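Local atomic coordinates of 4-amino-4-deoxychorismate lyase (Legionella pneumophila, PDB entry 3LUL), a protein that belongs to the class IV aminotransferase family of pyridoxal-phosphate enzymes and carries that cofactor on a modified lysine. Residues V122-K133 / V158-E169. Numbering follows the deposited sequence. Where two conformers were deposited one is given.
Sequences VRLISINWLRDK and VGADDALFFNTE
The guanidinium of R131 lies flat on one face of the F165 ring, a cation-pi stack with CZ of R131 3.5 Å from the ring centroid and the two planes only 13° apart. NH2 of R131 sits over the middle of that ring; NE1 of W129 approaches near the ring plane, at the edge, 4.0 Å from F165 CE1. I127 CG2 covers one face of the W129 indole and also touches F165 obliquely. The R131 chain is extended from CG to NE (chi3 171°), a shape that lets its guanidinium reach out to lie over the phenyl. E147 OE2, from helix 146-157, accepts from W129 NE1 and forms a salt bridge with R131 NE; with the stack, this should limit rotation of the guanidinium.

Parallel strand pairing underlies this cluster. L164 N donates to I125 O, and I127 N to L164 O, each at 2.9 Å; beyond the corner at 128-129, R131 N meets F166 O at 3.0 Å. At that corner one water gives its hydrogens to I127 O and W129 O and accepts from F166 N, bridging the interrupted register. The opposite end closes differently: R123 O takes both D161 N and D162 N, while R123 N donates to D161 OD2 at 2.7 Å, on the anti lone pair of that oxygen. Beyond T168, at the C-terminal end of the pairing, K133 NZ and E169 OE2 form a salt bridge.

Helix 146-157 connects the two strands in a beta-alpha-beta crossover and packs A151 on I127 and F165. With a carboxylate at NE and an aromatic face against it, the buried R131 guanidinium is probably favoured as a cation; R131 links the two strands through its stack on F165, and the E147 salt bridge ties it to the crossover helix.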
loop_
_atom_site.group_PDB
_atom_site.type_symbol
_atom_site.label_atom_id
_atom_site.label_comp_id
_atom_site.label_asym_id
_atom_site.label_seq_id
_atom_site.Cartn_x
_atom_site.Cartn_y
_atom_site.Cartn_z
ATOM N N VAL B 122 10.434 -15.035 -18.992
ATOM C CA VAL B 122 10.039 -13.665 -18.657
ATOM C C VAL B 122 11.164 -12.666 -18.889
ATOM O O VAL B 122 12.325 -12.972 -18.687
ATOM C CB VAL B 122 9.551 -13.535 -17.198
ATOM C CG1 VAL B 122 8.284 -14.322 -17.023
ATOM C CG2 VAL B 122 10.584 -14.010 -16.232
ATOM N N ARG B 123 10.773 -11.460 -19.310
ATOM C CA ARG B 123 11.682 -10.329 -19.442
ATOM C C ARG B 123 11.471 -9.363 -18.269
ATOM O O ARG B 123 10.340 -8.935 -17.991
ATOM C CB ARG B 123 11.454 -9.614 -20.777
ATOM C CG ARG B 123 11.856 -10.412 -22.018
ATOM C CD ARG B 123 11.988 -9.487 -23.218
ATOM N NE ARG B 123 12.435 -10.145 -24.443
ATOM C CZ ARG B 123 13.712 -10.308 -24.779
ATOM N NH1 ARG B 123 14.674 -9.904 -23.960
ATOM N NH2 ARG B 123 14.030 -10.899 -25.925
ATOM N N LEU B 124 12.566 -9.023 -17.581
ATOM C CA LEU B 124 12.556 -8.142 -16.400
ATOM C C LEU B 124 13.245 -6.817 -16.667
ATOM O O LEU B 124 14.170 -6.760 -17.483
ATOM C CB LEU B 124 13.279 -8.804 -15.238
ATOM C CG LEU B 124 12.723 -10.140 -14.769
ATOM C CD1 LEU B 124 13.539 -10.697 -13.597
ATOM C CD2 LEU B 124 11.254 -9.999 -14.352
ATOM N N ILE B 125 12.784 -5.772 -15.976
ATOM C CA ILE B 125 13.493 -4.507 -15.882
ATOM C C ILE B 125 13.710 -4.176 -14.423
ATOM O O ILE B 125 12.918 -4.569 -13.564
ATOM C CB ILE B 125 12.798 -3.314 -16.631
ATOM C CG1 ILE B 125 11.334 -3.140 -16.235
ATOM C CG2 ILE B 125 12.970 -3.446 -18.194
ATOM C CD1 ILE B 125 10.962 -1.783 -15.699
ATOM N N SER B 126 14.802 -3.480 -14.128
ATOM C CA SER B 126 15.106 -3.088 -12.757
ATOM C C SER B 126 14.368 -1.792 -12.462
ATOM O O SER B 126 14.420 -0.869 -13.255
ATOM C CB SER B 126 16.609 -2.808 -12.612
ATOM O OG SER B 126 17.390 -3.964 -12.777
ATOM N N ILE B 127 13.755 -1.690 -11.297
ATOM C CA ILE B 127 13.080 -0.475 -10.878
ATOM C C ILE B 127 14.092 0.492 -10.232
ATOM O O ILE B 127 14.990 0.068 -9.499
ATOM C CB ILE B 127 11.939 -0.873 -9.917
ATOM C CG1 ILE B 127 10.803 -1.570 -10.718
ATOM C CG2 ILE B 127 11.431 0.296 -9.109
ATOM C CD1 ILE B 127 9.972 -0.697 -11.639
ATOM N N ASN B 128 13.902 1.785 -10.470
ATOM C CA ASN B 128 14.865 2.811 -10.029
ATOM C C ASN B 128 14.701 3.204 -8.554
ATOM O O ASN B 128 15.668 3.542 -7.885
ATOM C CB ASN B 128 14.795 4.078 -10.903
ATOM C CG ASN B 128 13.474 4.796 -10.802
ATOM O OD1 ASN B 128 12.413 4.200 -11.013
ATOM N ND2 ASN B 128 13.525 6.088 -10.467
ATOM N N TRP B 129 13.483 3.204 -8.053
ATOM C CA TRP B 129 13.309 3.508 -6.637
ATOM C C TRP B 129 13.682 2.279 -5.771
ATOM O O TRP B 129 13.504 1.108 -6.198
ATOM C CB TRP B 129 11.910 4.043 -6.349
ATOM C CG TRP B 129 10.784 3.060 -6.455
ATOM C CD1 TRP B 129 10.381 2.174 -5.506
ATOM C CD2 TRP B 129 9.861 2.921 -7.546
ATOM N NE1 TRP B 129 9.304 1.474 -5.954
ATOM C CE2 TRP B 129 8.947 1.936 -7.192
ATOM C CE3 TRP B 129 9.723 3.546 -8.788
ATOM C CZ2 TRP B 129 7.904 1.521 -8.048
ATOM C CZ3 TRP B 129 8.652 3.128 -9.636
ATOM C CH2 TRP B 129 7.788 2.134 -9.256
ATOM N N LEU B 130 14.228 2.556 -4.575
ATOM C CA LEU B 130 14.712 1.517 -3.660
ATOM C C LEU B 130 13.805 1.336 -2.443
ATOM O O LEU B 130 13.121 2.266 -2.036
ATOM C CB LEU B 130 16.134 1.830 -3.235
ATOM C CG LEU B 130 17.150 2.074 -4.386
ATOM C CD1 LEU B 130 18.559 2.428 -3.807
ATOM C CD2 LEU B 130 17.264 0.917 -5.368
ATOM N N ARG B 131 13.860 0.147 -1.850
ATOM C CA ARG B 131 13.101 -0.205 -0.645
ATOM C C ARG B 131 14.030 -0.334 0.549
ATOM O O ARG B 131 15.090 -0.935 0.459
ATOM C CB ARG B 131 12.354 -1.529 -0.823
ATOM C CG ARG B 131 11.301 -1.486 -1.873
ATOM C CD ARG B 131 10.725 -2.874 -2.230
ATOM N NE ARG B 131 9.570 -2.691 -3.108
ATOM C CZ ARG B 131 8.838 -3.707 -3.569
ATOM N NH1 ARG B 131 9.163 -4.951 -3.253
ATOM N NH2 ARG B 131 7.783 -3.476 -4.335
ATOM N N ASP B 132 13.617 0.207 1.688
ATOM C CA ASP B 132 14.324 -0.034 2.946
ATOM C C ASP B 132 13.965 -1.430 3.416
ATOM O O ASP B 132 12.811 -1.747 3.633
ATOM C CB ASP B 132 13.919 0.992 4.012
ATOM C CG ASP B 132 14.878 1.037 5.185
ATOM O OD1 ASP B 132 15.512 0.009 5.474
ATOM O OD2 ASP B 132 14.998 2.105 5.819
ATOM N N LYS B 133 14.975 -2.275 3.614
ATOM C CA LYS B 133 14.744 -3.616 4.137
ATOM C C LYS B 133 14.060 -3.601 5.531
ATOM O O LYS B 133 13.440 -4.587 5.946
ATOM C CB LYS B 133 16.096 -4.371 4.207
ATOM C CG LYS B 133 17.005 -3.908 5.322
ATOM C CD LYS B 133 18.366 -4.628 5.274
ATOM C CE LYS B 133 19.172 -4.342 6.525
ATOM N NZ LYS B 133 20.616 -4.594 6.262
ATOM N N VAL B 158 7.764 -0.613 -21.443
ATOM C CA VAL B 158 9.100 -0.662 -22.114
ATOM C C VAL B 158 9.453 -1.985 -22.780
ATOM O O VAL B 158 10.634 -2.216 -23.071
ATOM C CB VAL B 158 10.269 -0.269 -21.176
ATOM C CG1 VAL B 158 10.066 1.097 -20.633
ATOM C CG2 VAL B 158 10.475 -1.297 -20.063
ATOM N N GLY B 159 8.447 -2.833 -23.036
ATOM C CA GLY B 159 8.653 -4.122 -23.717
ATOM C C GLY B 159 8.918 -5.342 -22.844
ATOM O O GLY B 159 9.111 -6.447 -23.369
ATOM N N ALA B 160 8.946 -5.156 -21.521
ATOM C CA ALA B 160 9.262 -6.243 -20.579
ATOM C C ALA B 160 7.985 -6.849 -20.012
ATOM O O ALA B 160 6.883 -6.420 -20.352
ATOM C CB ALA B 160 10.135 -5.724 -19.475
ATOM N N ASP B 161 8.135 -7.822 -19.130
ATOM C CA ASP B 161 7.005 -8.522 -18.524
ATOM C C ASP B 161 6.778 -8.175 -17.051
ATOM O O ASP B 161 5.636 -8.177 -16.592
ATOM C CB ASP B 161 7.199 -10.030 -18.656
ATOM C CG ASP B 161 7.326 -10.454 -20.112
ATOM O OD1 ASP B 161 6.405 -10.125 -20.892
ATOM O OD2 ASP B 161 8.353 -11.041 -20.474
ATOM N N ASP B 162 7.846 -7.936 -16.305
ATOM C CA ASP B 162 7.735 -7.793 -14.845
ATOM C C ASP B 162 8.906 -6.929 -14.420
ATOM O O ASP B 162 9.805 -6.641 -15.238
ATOM C CB ASP B 162 7.726 -9.180 -14.198
ATOM C CG ASP B 162 7.200 -9.203 -12.738
ATOM O OD1 ASP B 162 6.874 -8.134 -12.154
ATOM O OD2 ASP B 162 7.164 -10.336 -12.187
ATOM N N ALA B 163 8.862 -6.472 -13.168
ATOM C CA ALA B 163 9.819 -5.545 -12.595
ATOM C C ALA B 163 10.501 -6.195 -11.409
ATOM O O ALA B 163 9.864 -6.954 -10.666
ATOM C CB ALA B 163 9.096 -4.292 -12.120
ATOM N N LEU B 164 11.780 -5.883 -11.242
ATOM C CA LEU B 164 12.641 -6.352 -10.181
ATOM C C LEU B 164 13.051 -5.187 -9.268
ATOM O O LEU B 164 13.550 -4.138 -9.733
ATOM C CB LEU B 164 13.881 -7.004 -10.770
ATOM C CG LEU B 164 14.824 -7.692 -9.807
ATOM C CD1 LEU B 164 14.183 -8.939 -9.143
ATOM C CD2 LEU B 164 16.104 -8.106 -10.604
ATOM N N PHE B 165 12.811 -5.363 -7.977
ATOM C CA PHE B 165 13.156 -4.379 -6.954
ATOM C C PHE B 165 14.472 -4.684 -6.226
ATOM O O PHE B 165 14.848 -5.852 -6.000
ATOM C CB PHE B 165 12.052 -4.271 -5.909
ATOM C CG PHE B 165 10.712 -3.967 -6.491
ATOM C CD1 PHE B 165 10.311 -2.652 -6.715
ATOM C CD2 PHE B 165 9.847 -4.979 -6.822
ATOM C CE1 PHE B 165 9.053 -2.342 -7.238
ATOM C CE2 PHE B 165 8.571 -4.688 -7.364
ATOM C CZ PHE B 165 8.184 -3.357 -7.585
ATOM N N PHE B 166 15.115 -3.592 -5.844
ATOM C CA PHE B 166 16.310 -3.549 -5.047
ATOM C C PHE B 166 16.086 -2.771 -3.727
ATOM O O PHE B 166 15.193 -1.890 -3.632
ATOM C CB PHE B 166 17.419 -2.916 -5.854
ATOM C CG PHE B 166 17.865 -3.757 -7.044
ATOM C CD1 PHE B 166 17.098 -3.813 -8.203
ATOM C CD2 PHE B 166 19.042 -4.497 -6.989
ATOM C CE1 PHE B 166 17.499 -4.637 -9.299
ATOM C CE2 PHE B 166 19.436 -5.294 -8.081
ATOM C CZ PHE B 166 18.668 -5.347 -9.218
ATOM N N ASN B 167 16.857 -3.136 -2.707
ATOM C CA ASN B 167 16.807 -2.428 -1.435
ATOM C C ASN B 167 17.812 -1.267 -1.440
ATOM O O ASN B 167 18.553 -1.078 -2.423
ATOM C CB ASN B 167 16.926 -3.355 -0.192
ATOM C CG ASN B 167 18.278 -4.020 -0.038
ATOM O OD1 ASN B 167 19.291 -3.529 -0.522
ATOM N ND2 ASN B 167 18.295 -5.137 0.703
ATOM N N THR B 168 17.800 -0.473 -0.368
ATOM C CA THR B 168 18.665 0.703 -0.257
ATOM C C THR B 168 20.145 0.371 -0.014
ATOM O O THR B 168 20.995 1.267 -0.027
ATOM C CB THR B 168 18.118 1.706 0.819
ATOM O OG1 THR B 168 18.043 1.035 2.077
ATOM C CG2 THR B 168 16.721 2.241 0.426
ATOM N N GLU B 169 20.471 -0.920 0.123
ATOM C CA GLU B 169 21.859 -1.386 0.128
ATOM C C GLU B 169 22.253 -1.916 -1.259
ATOM O O GLU B 169 23.287 -2.535 -1.392
ATOM C CB GLU B 169 22.049 -2.470 1.208
ATOM C CG GLU B 169 21.798 -1.930 2.636
ATOM C CD GLU B 169 21.680 -3.024 3.698
ATOM O OE1 GLU B 169 21.638 -4.224 3.352
ATOM O OE2 GLU B 169 21.610 -2.691 4.901
HETATM O O HOH W 1 14.143 -1.180 -7.122
HETATM O O HOH W 2 17.723 -1.660 2.900
#